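Local coordinates for DUF411 domain-containing protein (Pseudomonas aeruginosa, PDB 6WJE), which is of unknown function but belongs to the DUF411 family and carries bound copper and zinc ions, consistent with a role in handling metals, at residues L3-H8 and F28-H33; Y106-L111 and A121-R126; D81-A86 and L111-Q116. All coordinates share one frame; numbering follows the deposited sequence.

From the N terminus, the chain first closes contact 1, where 3-8 pairs in parallel with 28-33 after a passage through helix 14-25; this joins one edge strand of the mixed sheet to its neighbour. The other two contacts follow later and lie in the second half of the sheet. Segment 81-86 opens contact 3, 106-111 opens contact 2, then 111-116 closes contact 3 and 121-126 closes contact 2, and their segments therefore cross along the chain. They share Leu111 and meet where Val109 O lies 2.8 Å from Ala86 N. Contacts 1 and 2 sit on opposite sides of the chain's centre, with centres about 22 Å apart.

Contact 1: L3-H8 and F28-H33; sequences LAIDVH and FKVTDH. With ZN (zinc ion), chain K.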
ATOM      1  N   LEU A   3      -2.373  -9.037 -12.677  1.00 51.62           N
ATOM      2  CA  LEU A   3      -1.589  -8.989 -11.455  1.00 40.73           C
ATOM      3  C   LEU A   3      -2.461  -9.346 -10.248  1.00 45.11           C
ATOM      4  O   LEU A   3      -3.638  -8.987 -10.171  1.00 56.58           O
ATOM      5  CB  LEU A   3      -0.951  -7.610 -11.305  1.00 51.48           C
ATOM      6  CG  LEU A   3      -0.062  -7.205 -12.493  1.00 45.29           C
ATOM      7  CD1 LEU A   3       0.701  -5.968 -12.155  1.00 40.32           C
ATOM      8  CD2 LEU A   3       0.898  -8.311 -12.867  1.00 52.36           C
ATOM      9  N   ALA A   4      -1.888 -10.088  -9.325  1.00 44.61           N
ATOM     10  CA  ALA A   4      -2.576 -10.568  -8.146  1.00 40.71           C
ATOM     11  C   ALA A   4      -1.986  -9.907  -6.907  1.00 48.79           C
ATOM     12  O   ALA A   4      -0.766  -9.733  -6.816  1.00 44.71           O
ATOM     13  CB  ALA A   4      -2.427 -12.088  -8.056  1.00 39.62           C
ATOM     14  N   ILE A   5      -2.843  -9.517  -5.961  1.00 37.34           N
ATOM     15  CA  ILE A   5      -2.377  -8.931  -4.711  1.00 40.34           C
ATOM     16  C   ILE A   5      -3.212  -9.480  -3.556  1.00 38.35           C
ATOM     17  O   ILE A   5      -4.434  -9.618  -3.658  1.00 35.00           O
ATOM     18  CB  ILE A   5      -2.409  -7.384  -4.755  1.00 40.31           C
ATOM     19  CG1 ILE A   5      -1.798  -6.829  -3.465  1.00 39.61           C
ATOM     20  CG2 ILE A   5      -3.832  -6.887  -4.962  1.00 35.81           C
ATOM     21  CD1 ILE A   5      -1.517  -5.371  -3.463  1.00 38.50           C
ATOM     22  N   ASP A   6      -2.538  -9.807  -2.462  1.00 43.76           N
ATOM     23  CA  ASP A   6      -3.136 -10.422  -1.286  1.00 42.87           C
ATOM     24  C   ASP A   6      -3.164  -9.341  -0.218  1.00 44.16           C
ATOM     25  O   ASP A   6      -2.107  -8.827   0.155  1.00 37.15           O
ATOM     26  CB  ASP A   6      -2.295 -11.620  -0.824  1.00 43.17           C
ATOM     27  CG  ASP A   6      -2.981 -12.490   0.207  1.00 48.46           C
ATOM     28  OD1 ASP A   6      -3.941 -13.194  -0.147  1.00 62.80           O
ATOM     29  OD2 ASP A   6      -2.543 -12.574   1.369  1.00 59.29           O
ATOM     30  N   VAL A   7      -4.359  -8.974   0.251  1.00 38.48           N
ATOM     31  CA  VAL A   7      -4.530  -7.874   1.194  1.00 39.21           C
ATOM     32  C   VAL A   7      -5.080  -8.424   2.503  1.00 43.98           C
ATOM     33  O   VAL A   7      -6.003  -9.242   2.488  1.00 48.75           O
ATOM     34  CB  VAL A   7      -5.436  -6.775   0.610  1.00 41.56           C
ATOM     35  CG1 VAL A   7      -5.627  -5.633   1.604  1.00 40.47           C
ATOM     36  CG2 VAL A   7      -4.793  -6.239  -0.646  1.00 38.78           C
ATOM     37  N   HIS A   8      -4.472  -8.028   3.623  1.00 42.84           N
ATOM     38  CA  HIS A   8      -5.006  -8.285   4.956  1.00 42.62           C
ATOM     39  C   HIS A   8      -5.424  -6.936   5.539  1.00 49.57           C
ATOM     40  O   HIS A   8      -4.699  -5.941   5.414  1.00 48.16           O
ATOM     41  CB  HIS A   8      -3.984  -8.970   5.933  1.00 43.53           C
ATOM     42  CG  HIS A   8      -3.546 -10.368   5.540  1.00 53.21           C
ATOM     43  ND1 HIS A   8      -3.731 -11.506   6.325  1.00 54.45           N
ATOM     44  CD2 HIS A   8      -2.893 -10.788   4.435  1.00 51.58           C
ATOM     45  CE1 HIS A   8      -3.236 -12.554   5.692  1.00 66.68           C
ATOM     46  NE2 HIS A   8      -2.713 -12.144   4.551  1.00 64.05           N
ATOM     47  N   PHE A  28      -6.479  -5.340 -11.115  1.00 37.17           N
ATOM     48  CA  PHE A  28      -5.835  -6.297 -10.235  1.00 45.69           C
ATOM     49  C   PHE A  28      -6.810  -7.371  -9.770  1.00 44.49           C
ATOM     50  O   PHE A  28      -7.990  -7.108  -9.520  1.00 42.53           O
ATOM     51  CB  PHE A  28      -5.245  -5.574  -9.030  1.00 48.80           C
ATOM     52  CG  PHE A  28      -4.030  -4.764  -9.341  1.00 38.90           C
ATOM     53  CD1 PHE A  28      -4.131  -3.558 -10.012  1.00 44.32           C
ATOM     54  CD2 PHE A  28      -2.796  -5.170  -8.896  1.00 41.03           C
ATOM     55  CE1 PHE A  28      -3.008  -2.806 -10.280  1.00 36.62           C
ATOM     56  CE2 PHE A  28      -1.668  -4.416  -9.153  1.00 42.93           C
ATOM     57  CZ  PHE A  28      -1.782  -3.229  -9.834  1.00 39.21           C
ATOM     58  N   LYS A  29      -6.303  -8.589  -9.632  1.00 45.43           N
ATOM     59  CA  LYS A  29      -7.056  -9.650  -8.978  1.00 48.70           C
ATOM     60  C   LYS A  29      -6.692  -9.561  -7.502  1.00 45.04           C
ATOM     61  O   LYS A  29      -5.529  -9.757  -7.141  1.00 48.32           O
ATOM     62  CB  LYS A  29      -6.708 -11.017  -9.565  1.00 44.73           C
ATOM     63  CG  LYS A  29      -7.639 -12.152  -9.126  1.00 61.29           C
ATOM     64  CD  LYS A  29      -6.992 -13.144  -8.173  1.00 55.68           C
ATOM     65  CE  LYS A  29      -8.030 -14.128  -7.583  1.00 70.34           C
ATOM     66  NZ  LYS A  29      -8.954 -13.518  -6.543  1.00 60.10           N
ATOM     67  N   VAL A  30      -7.657  -9.203  -6.652  1.00 40.39           N
ATOM     68  CA  VAL A  30      -7.391  -8.947  -5.242  1.00 42.03           C
ATOM     69  C   VAL A  30      -8.014 -10.068  -4.421  1.00 41.64           C
ATOM     70  O   VAL A  30      -9.193 -10.383  -4.601  1.00 49.67           O
ATOM     71  CB  VAL A  30      -7.944  -7.577  -4.803  1.00 40.78           C
ATOM     72  CG1 VAL A  30      -7.547  -7.278  -3.366  1.00 46.52           C
ATOM     73  CG2 VAL A  30      -7.453  -6.463  -5.710  1.00 37.43           C
ATOM     74  N   THR A  31      -7.236 -10.663  -3.517  1.00 38.10           N
ATOM     75  CA  THR A  31      -7.795 -11.486  -2.448  1.00 45.27           C
ATOM     76  C   THR A  31      -7.808 -10.681  -1.148  1.00 41.28           C
ATOM     77  O   THR A  31      -6.771 -10.164  -0.709  1.00 47.09           O
ATOM     78  CB  THR A  31      -7.045 -12.810  -2.248  1.00 45.04           C
ATOM     79  OG1 THR A  31      -5.778 -12.556  -1.652  1.00 52.35           O
ATOM     80  CG2 THR A  31      -6.884 -13.594  -3.571  1.00 38.23           C
ATOM     81  N   ASP A  32      -8.989 -10.593  -0.549  1.00 41.48           N
ATOM     82  CA  ASP A  32      -9.296  -9.793   0.636  1.00 47.79           C
ATOM     83  C   ASP A  32      -9.340 -10.684   1.879  1.00 48.54           C
ATOM     84  O   ASP A  32     -10.263 -11.483   2.037  1.00 50.77           O
ATOM     85  CB  ASP A  32     -10.630  -9.092   0.400  1.00 41.76           C
ATOM     86  CG  ASP A  32     -11.002  -8.131   1.490  1.00 51.50           C
ATOM     87  OD1 ASP A  32     -10.227  -8.002   2.461  1.00 52.94           O
ATOM     88  OD2 ASP A  32     -12.095  -7.506   1.367  1.00 49.82           O
ATOM     89  N   HIS A  33      -8.339 -10.575   2.742  1.00 47.25           N
ATOM     90  CA  HIS A  33      -8.319 -11.286   4.019  1.00 50.96           C
ATOM     91  C   HIS A  33      -8.719 -10.323   5.118  1.00 49.82           C
ATOM     92  O   HIS A  33      -7.943  -9.426   5.461  1.00 50.95           O
ATOM     93  CB  HIS A  33      -6.937 -11.840   4.353  1.00 48.44           C
ATOM     94  CG  HIS A  33      -6.428 -12.859   3.397  1.00 52.74           C
ATOM     95  ND1 HIS A  33      -7.121 -14.011   3.097  1.00 53.63           N
ATOM     96  CD2 HIS A  33      -5.272 -12.916   2.699  1.00 50.03           C
ATOM     97  CE1 HIS A  33      -6.415 -14.731   2.243  1.00 53.08           C
ATOM     98  NE2 HIS A  33      -5.285 -14.092   1.991  1.00 51.13           N
TER
HETATM   99 ZN    ZN K 205      -3.382 -14.660   1.289  1.00 65.61          ZN
HETATM  100  O   HOH W   1      -4.222 -16.808   0.391  1.00 58.39           O
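A zinc site bridges the two strands, with Asp6 and His33 as protein ligands and a more distant water beside them. Asp6 binds through both carboxylate oxygens, OD1 lying 2.1 Å and OD2 2.2 Å from the ion. His33 NE2 also stands 2.1 Å from the zinc. With chi1 at -168°, CG of Asp6 lies opposite the main-chain nitrogen, which brings the carboxylate within reach of the zinc. Carboxylate and imidazole planes stand 65° apart, yet Asp6 OD2 lies at the edge of the His33 ring and in its plane. The close approach of Asp6 OD1 to His33 NE2 comes from sharing the metal and is no hydrogen bond. His8, on the same face, receives the CB of His33 over its ring, 3.9 Å from the centroid, and the two rings are oblique to each other. A weak hydrogen bond from His8 NE2 to Asp6 OD2 adds to this cluster, and another zinc lies about 3 Å from the nearest side-chain atom of His8.

Beneath the metal, 4-8 and 29-33 are the parallel strands of a beta-alpha-beta unit completed by helix 14-25, in line with a thioredoxin-like start to the fold. Five backbone bonds zip them from Lys29 N to Leu3 O at one end to His33 N to Val7 O at the other, where the distance is 2.7 Å. The opposite face is apolar over Ile5, Val7 and Val30, while Asp32 at its end is salt-bridged to Arg9. Ile5 CG2 lies beside Val30 CG2 at 3.7 Å, both side chains pointing the same way. Val7 CG2 meets Val30 CG1 obliquely, and helix 14-25 packs on this face through Trp19 and Ile20. At the start of the ladder, Leu3 CB approaches the Phe28 ring obliquely, 3.9 Å from CD2.

Contact 2: Y106-L111 and A121-R126; sequences YQVVGL and AEYPGR
Tyr106 and Tyr123 face each other across an antiparallel, hydrogen-bonded pair, and their rings set the character of this contact. The ring planes are only 21° apart, but the centroids are 4.9 Å apart and the rings are slid so far that they barely overlap. What lies over the Tyr106 ring is mainly the CB of Tyr123, in a CH-pi contact 3.9 Å from the centroid; in return, Tyr106 OH sits over the rim of the Tyr123 ring. The nearest carbons are Tyr106 CE2 and Tyr123 CD2, at 3.5 Å. The differing torsions are consistent with the offset: Tyr106 CG is placed between its backbone N and carbonyl carbon (chi1 63°), which brings the ring alongside Tyr123, whereas Tyr123 CG lies beside its own N (chi1 -72°). A third side chain comes in at the rim of Tyr123, where Val108 CG2 lies in the ring plane 3.9 Å from CE2. The same methyl rests against Ala121 CB. On the other face, Gln107 and Glu122, a non-hydrogen-bonded pair, cross by their aliphatic parts, CG to CG at 3.6 Å, with amide and carboxylate planes nearly perpendicular.

These pairs lie in the beta hairpin of strands 106-112 and 117-123, the latter an edge strand within this chain. Tyr123 N bonds to Tyr106 O at 2.7 Å, with the return bond from Tyr106 N to Tyr123 O. Val108 N bonds to Ala121 O at 2.9 Å, while Ala121 N to Val108 O is weak. Tyr123 OH is hydrogen-bonded to Asp72 of helix 70-78, and this bond and the CB contact should together fix the direction of the side chain; turning about its long axis is more probably limited by Tyr106 OH over one face and Val108 CG2 at the edge.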
ATOM      1  N   TYR A 106       1.801  13.411  -0.144  1.00 40.03           N
ATOM      2  CA  TYR A 106       2.359  12.180   0.406  1.00 46.36           C
ATOM      3  C   TYR A 106       3.348  11.591  -0.588  1.00 37.22           C
ATOM      4  O   TYR A 106       3.341  11.917  -1.776  1.00 30.71           O
ATOM      5  CB  TYR A 106       1.278  11.159   0.750  1.00 39.54           C
ATOM      6  CG  TYR A 106       0.499  10.678  -0.442  1.00 37.20           C
ATOM      7  CD1 TYR A 106      -0.504  11.467  -0.997  1.00 38.81           C
ATOM      8  CD2 TYR A 106       0.768   9.438  -1.021  1.00 32.80           C
ATOM      9  CE1 TYR A 106      -1.232  11.033  -2.090  1.00 42.38           C
ATOM     10  CE2 TYR A 106       0.044   8.992  -2.118  1.00 38.47           C
ATOM     11  CZ  TYR A 106      -0.963   9.793  -2.641  1.00 41.40           C
ATOM     12  OH  TYR A 106      -1.703   9.379  -3.721  1.00 45.63           O
ATOM     13  N   GLN A 107       4.175  10.691  -0.090  1.00 42.62           N
ATOM     14  CA  GLN A 107       5.133   9.974  -0.919  1.00 36.29           C
ATOM     15  C   GLN A 107       4.938   8.480  -0.789  1.00 36.90           C
ATOM     16  O   GLN A 107       4.523   7.976   0.260  1.00 36.50           O
ATOM     17  CB  GLN A 107       6.585  10.348  -0.581  1.00 36.58           C
ATOM     18  CG  GLN A 107       6.859  11.853  -0.531  1.00 43.20           C
ATOM     19  CD  GLN A 107       6.261  12.555   0.677  1.00 47.00           C
ATOM     20  OE1 GLN A 107       5.466  13.484   0.538  1.00 51.52           O
ATOM     21  NE2 GLN A 107       6.630  12.105   1.867  1.00 49.78           N
ATOM     22  N   VAL A 108       5.265   7.778  -1.870  1.00 42.32           N
ATOM     23  CA  VAL A 108       5.445   6.333  -1.829  1.00 35.39           C
ATOM     24  C   VAL A 108       6.910   6.035  -1.555  1.00 40.94           C
ATOM     25  O   VAL A 108       7.798   6.411  -2.328  1.00 40.02           O
ATOM     26  CB  VAL A 108       5.002   5.676  -3.139  1.00 33.40           C
ATOM     27  CG1 VAL A 108       5.062   4.161  -2.986  1.00 32.90           C
ATOM     28  CG2 VAL A 108       3.592   6.158  -3.535  1.00 31.50           C
ATOM     29  N   VAL A 109       7.161   5.379  -0.434  1.00 43.96           N
ATOM     30  CA  VAL A 109       8.502   5.155   0.072  1.00 44.70           C
ATOM     31  C   VAL A 109       8.789   3.673  -0.074  1.00 47.13           C
ATOM     32  O   VAL A 109       8.101   2.838   0.529  1.00 43.80           O
ATOM     33  CB  VAL A 109       8.681   5.614   1.523  1.00 45.68           C
ATOM     34  CG1 VAL A 109      10.162   5.673   1.838  1.00 48.39           C
ATOM     35  CG2 VAL A 109       8.074   6.973   1.728  1.00 40.05           C
ATOM     36  N   GLY A 110       9.754   3.349  -0.932  1.00 45.08           N
ATOM     37  CA  GLY A 110      10.210   1.986  -1.052  1.00 41.86           C
ATOM     38  C   GLY A 110      11.220   1.681   0.041  1.00 50.95           C
ATOM     39  O   GLY A 110      11.870   2.574   0.591  1.00 49.18           O
ATOM     40  N   LEU A 111      11.288   0.414   0.431  1.00 41.62           N
ATOM     41  CA  LEU A 111      12.288  -0.053   1.380  1.00 40.51           C
ATOM     42  C   LEU A 111      13.245  -1.019   0.687  1.00 42.89           C
ATOM     43  O   LEU A 111      12.814  -1.936  -0.019  1.00 42.30           O
ATOM     44  CB  LEU A 111      11.641  -0.719   2.596  1.00 39.56           C
ATOM     45  CG  LEU A 111      12.586  -1.106   3.736  1.00 48.00           C
ATOM     46  CD1 LEU A 111      13.253   0.107   4.393  1.00 42.36           C
ATOM     47  CD2 LEU A 111      11.894  -1.985   4.760  1.00 42.54           C
ATOM     48  N   ALA A 121       7.824   7.811  -5.518  1.00 38.48           N
ATOM     49  CA  ALA A 121       6.874   8.745  -6.100  1.00 37.23           C
ATOM     50  C   ALA A 121       6.557   9.805  -5.057  1.00 37.86           C
ATOM     51  O   ALA A 121       6.486   9.509  -3.859  1.00 35.40           O
ATOM     52  CB  ALA A 121       5.581   8.049  -6.539  1.00 32.53           C
ATOM     53  N   GLU A 122       6.305  11.015  -5.523  1.00 33.03           N
ATOM     54  CA  GLU A 122       5.904  12.099  -4.647  1.00 36.96           C
ATOM     55  C   GLU A 122       4.593  12.684  -5.178  1.00 41.69           C
ATOM     56  O   GLU A 122       4.457  12.966  -6.369  1.00 41.43           O
ATOM     57  CB  GLU A 122       7.029  13.131  -4.594  1.00 41.37           C
ATOM     58  CG  GLU A 122       8.207  12.637  -3.763  1.00 42.40           C
ATOM     59  CD  GLU A 122       9.508  13.426  -3.946  1.00 48.46           C
ATOM     60  OE1 GLU A 122       9.579  14.377  -4.743  1.00 52.37           O
ATOM     61  OE2 GLU A 122      10.507  13.041  -3.312  1.00 61.73           O
ATOM     62  N   TYR A 123       3.654  12.950  -4.291  1.00 46.39           N
ATOM     63  CA  TYR A 123       2.357  13.461  -4.735  1.00 47.20           C
ATOM     64  C   TYR A 123       2.099  14.809  -4.107  1.00 38.51           C
ATOM     65  O   TYR A 123       2.012  14.909  -2.872  1.00 42.99           O
ATOM     66  CB  TYR A 123       1.225  12.484  -4.411  1.00 41.54           C
ATOM     67  CG  TYR A 123       1.299  11.285  -5.307  1.00 46.87           C
ATOM     68  CD1 TYR A 123       0.811  11.343  -6.603  1.00 46.02           C
ATOM     69  CD2 TYR A 123       1.922  10.119  -4.888  1.00 36.63           C
ATOM     70  CE1 TYR A 123       0.921  10.267  -7.445  1.00 40.22           C
ATOM     71  CE2 TYR A 123       2.027   9.052  -5.718  1.00 38.78           C
ATOM     72  CZ  TYR A 123       1.533   9.127  -7.001  1.00 38.23           C
ATOM     73  OH  TYR A 123       1.647   8.039  -7.841  1.00 42.68           O
ATOM     74  N   PRO A 124       2.073  15.868  -4.907  1.00 51.89           N
ATOM     75  CA  PRO A 124       1.852  17.213  -4.359  1.00 55.12           C
ATOM     76  C   PRO A 124       0.443  17.385  -3.809  1.00 54.50           C
ATOM     77  O   PRO A 124      -0.532  16.882  -4.369  1.00 60.40           O
ATOM     78  CB  PRO A 124       2.100  18.119  -5.568  1.00 53.45           C
ATOM     79  CG  PRO A 124       1.653  17.262  -6.747  1.00 57.00           C
ATOM     80  CD  PRO A 124       2.143  15.866  -6.382  1.00 53.55           C
ATOM     81  N   GLY A 125       0.340  18.121  -2.710  1.00 54.67           N
ATOM     82  CA  GLY A 125      -0.963  18.406  -2.152  1.00 57.75           C
ATOM     83  C   GLY A 125      -1.726  19.421  -2.983  1.00 69.42           C
ATOM     84  O   GLY A 125      -1.157  20.333  -3.590  1.00 65.14           O
ATOM     85  N   ARG A 126      -3.041  19.244  -3.026  1.00 69.31           N
ATOM     86  CA  ARG A 126      -3.919  20.237  -3.630  1.00 65.93           C
ATOM     87  C   ARG A 126      -4.553  21.027  -2.490  1.00 76.55           C
ATOM     88  O   ARG A 126      -5.162  20.434  -1.599  1.00 66.81           O
ATOM     89  CB  ARG A 126      -4.985  19.577  -4.516  1.00 55.74           C
ATOM     90  OXT ARG A 126      -4.460  22.258  -2.418  1.00 87.36           O
TER

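Contact 3: D81-A86 and L111-Q116; sequences DLVGAA and LTRSGQ
Rotation about the CA-CB bond of Val83 (chi1 -67°) sets CG1 beside the backbone N and directs it to Arg113 CA, 3.9 Å away, while CG2 presses on the Leu111 carbonyl, 3.3 Å from its O. CG2 also touches Leu111 CB more loosely. On the other flank of that carbonyl, Leu82 CD2 approaches Leu111 O at 3.7 Å. In the modelled conformer of Arg113, a bend at chi3 (-130°) lays one guanidinium face over Asp81 CA, rather off-centre; a second conformer was deposited, which makes this contact doubtful. The Asp81 carboxylate is instead salt-bridged to Arg79.

The chain turns a corner at Val83 and interrupts strand 82-86 where it runs antiparallel to strand 106-112. Two successive residues, Val83 and Gly84, thus sit opposite the single Leu111, as in a beta bulge: Leu111 O accepts Val83 N at 2.8 Å and nearly straight (164° at the hydrogen), and Leu111 N donates to Gly84 O at 3.0 Å, from well above the carbonyl plane. Arg113 N reaches Asp81 O at 3.2 Å, a longer and more bent bond. Beyond it, Thr112 to Gly115 form a type I turn that, with a G1 bulge at Gly115, reverses the chain into strand 117-123. Thr112 OG1 accepts Gln116 N at 2.8 Å across this turn, and Leu82 on the neighbouring strand packs on Leu76 of helix 70-78.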
ATOM      1  N   ASP A  81      15.721  -4.153  -6.153  1.00 46.60           N
ATOM      2  CA  ASP A  81      16.338  -3.721  -4.899  1.00 43.13           C
ATOM      3  C   ASP A  81      15.334  -3.439  -3.776  1.00 53.14           C
ATOM      4  O   ASP A  81      15.760  -3.229  -2.624  1.00 45.14           O
ATOM      5  CB  ASP A  81      17.172  -2.459  -5.120  1.00 46.19           C
ATOM      6  CG  ASP A  81      16.353  -1.290  -5.705  1.00 55.08           C
ATOM      7  OD1 ASP A  81      15.596  -1.477  -6.688  1.00 51.87           O
ATOM      8  OD2 ASP A  81      16.479  -0.168  -5.162  1.00 56.46           O
ATOM      9  N   LEU A  82      14.027  -3.436  -4.065  1.00 49.94           N
ATOM     10  CA  LEU A  82      13.002  -3.047  -3.101  1.00 43.89           C
ATOM     11  C   LEU A  82      12.240  -4.263  -2.620  1.00 45.43           C
ATOM     12  O   LEU A  82      11.864  -5.128  -3.413  1.00 50.87           O
ATOM     13  CB  LEU A  82      11.992  -2.053  -3.690  1.00 40.64           C
ATOM     14  CG  LEU A  82      12.562  -0.705  -4.155  1.00 46.63           C
ATOM     15  CD1 LEU A  82      11.480   0.135  -4.830  1.00 36.09           C
ATOM     16  CD2 LEU A  82      13.286   0.055  -3.049  1.00 38.43           C
ATOM     17  N   VAL A  83      11.998  -4.307  -1.312  1.00 43.71           N
ATOM     18  CA  VAL A  83      11.229  -5.383  -0.711  1.00 44.16           C
ATOM     19  C   VAL A  83       9.816  -4.941  -0.384  1.00 46.98           C
ATOM     20  O   VAL A  83       8.988  -5.772   0.016  1.00 46.61           O
ATOM     21  CB  VAL A  83      11.922  -5.914   0.568  1.00 45.60           C
ATOM     22  CG1 VAL A  83      13.237  -6.608   0.240  1.00 49.08           C
ATOM     23  CG2 VAL A  83      12.169  -4.805   1.555  1.00 42.15           C
ATOM     24  N   GLY A  84       9.499  -3.667  -0.603  1.00 43.08           N
ATOM     25  CA  GLY A  84       8.178  -3.151  -0.296  1.00 40.87           C
ATOM     26  C   GLY A  84       8.102  -1.675  -0.625  1.00 39.76           C
ATOM     27  O   GLY A  84       9.099  -1.036  -0.982  1.00 38.84           O
ATOM     28  N   ALA A  85       6.873  -1.171  -0.608  1.00 38.15           N
ATOM     29  CA  ALA A  85       6.596   0.249  -0.728  1.00 35.19           C
ATOM     30  C   ALA A  85       5.474   0.565   0.247  1.00 40.55           C
ATOM     31  O   ALA A  85       4.591  -0.269   0.498  1.00 39.72           O
ATOM     32  CB  ALA A  85       6.211   0.664  -2.154  1.00 34.26           C
ATOM     33  N   ALA A  86       5.534   1.762   0.818  1.00 38.25           N
ATOM     34  CA  ALA A  86       4.596   2.190   1.846  1.00 40.00           C
ATOM     35  C   ALA A  86       4.089   3.607   1.577  1.00 41.66           C
ATOM     36  O   ALA A  86       4.834   4.464   1.091  1.00 35.45           O
ATOM     37  CB  ALA A  86       5.230   2.120   3.232  1.00 35.37           C
ATOM     38  N   LEU A 111      11.288   0.414   0.431  1.00 41.62           N
ATOM     39  CA  LEU A 111      12.288  -0.053   1.380  1.00 40.51           C
ATOM     40  C   LEU A 111      13.245  -1.019   0.687  1.00 42.89           C
ATOM     41  O   LEU A 111      12.814  -1.936  -0.019  1.00 42.30           O
ATOM     42  CB  LEU A 111      11.641  -0.719   2.596  1.00 39.56           C
ATOM     43  CG  LEU A 111      12.586  -1.106   3.736  1.00 48.00           C
ATOM     44  CD1 LEU A 111      13.253   0.107   4.393  1.00 42.36           C
ATOM     45  CD2 LEU A 111      11.894  -1.985   4.760  1.00 42.54           C
ATOM     46  N   THR A 112      14.539  -0.829   0.901  1.00 38.95           N
ATOM     47  CA  THR A 112      15.520  -1.684   0.251  1.00 41.83           C
ATOM     48  C   THR A 112      15.735  -2.949   1.073  1.00 43.66           C
ATOM     49  O   THR A 112      15.316  -3.046   2.234  1.00 40.73           O
ATOM     50  CB  THR A 112      16.865  -0.964   0.099  1.00 39.52           C
ATOM     51  OG1 THR A 112      17.430  -0.753   1.403  1.00 35.18           O
ATOM     52  CG2 THR A 112      16.697   0.380  -0.621  1.00 35.38           C
ATOM     53  N   ARG A 113      16.418  -3.918   0.443  1.00 47.88           N
ATOM     54  CA  ARG A 113      16.776  -5.169   1.112  0.58 45.02           C
ATOM     55  C   ARG A 113      17.373  -4.911   2.489  1.00 44.29           C
ATOM     56  O   ARG A 113      16.998  -5.547   3.476  1.00 47.43           O
ATOM     57  CB  ARG A 113      17.766  -5.955   0.251  0.58 44.27           C
ATOM     58  CG  ARG A 113      17.251  -6.304  -1.140  0.58 50.26           C
ATOM     59  CD  ARG A 113      18.207  -7.259  -1.867  0.58 46.64           C
ATOM     60  NE  ARG A 113      18.533  -6.791  -3.206  0.58 45.86           N
ATOM     61  CZ  ARG A 113      19.326  -5.754  -3.459  0.58 47.53           C
ATOM     62  NH1 ARG A 113      19.865  -5.075  -2.457  0.58 50.08           N
ATOM     63  NH2 ARG A 113      19.578  -5.394  -4.711  0.58 44.94           N
ATOM     64  N   SER A 114      18.304  -3.968   2.571  1.00 44.87           N
ATOM     65  CA  SER A 114      19.067  -3.715   3.788  1.00 46.37           C
ATOM     66  C   SER A 114      18.405  -2.698   4.706  1.00 47.21           C
ATOM     67  O   SER A 114      19.012  -2.301   5.706  1.00 47.43           O
ATOM     68  CB  SER A 114      20.507  -3.301   3.457  1.00 41.73           C
ATOM     69  OG  SER A 114      20.519  -2.142   2.661  1.00 53.35           O
ATOM     70  N   GLY A 115      17.212  -2.224   4.362  1.00 43.15           N
ATOM     71  CA  GLY A 115      16.452  -1.358   5.237  1.00 42.14           C
ATOM     72  C   GLY A 115      16.488   0.136   5.006  1.00 47.03           C
ATOM     73  O   GLY A 115      16.081   0.884   5.901  1.00 52.57           O
ATOM     74  N   GLN A 116      16.842   0.594   3.820  1.00 43.96           N
ATOM     75  CA  GLN A 116      16.915   2.024   3.584  1.00 51.58           C
ATOM     76  C   GLN A 116      15.657   2.516   2.867  1.00 50.48           C
ATOM     77  O   GLN A 116      15.059   1.811   2.047  1.00 44.88           O
ATOM     78  CB  GLN A 116      18.152   2.363   2.755  1.00 44.12           C
ATOM     79  CG  GLN A 116      19.424   2.464   3.583  1.00 52.18           C
ATOM     80  CD  GLN A 116      19.706   1.194   4.393  1.00 52.85           C
ATOM     81  OE1 GLN A 116      19.858   0.104   3.837  1.00 45.11           O
ATOM     82  NE2 GLN A 116      19.753   1.335   5.715  1.00 53.20           N
TER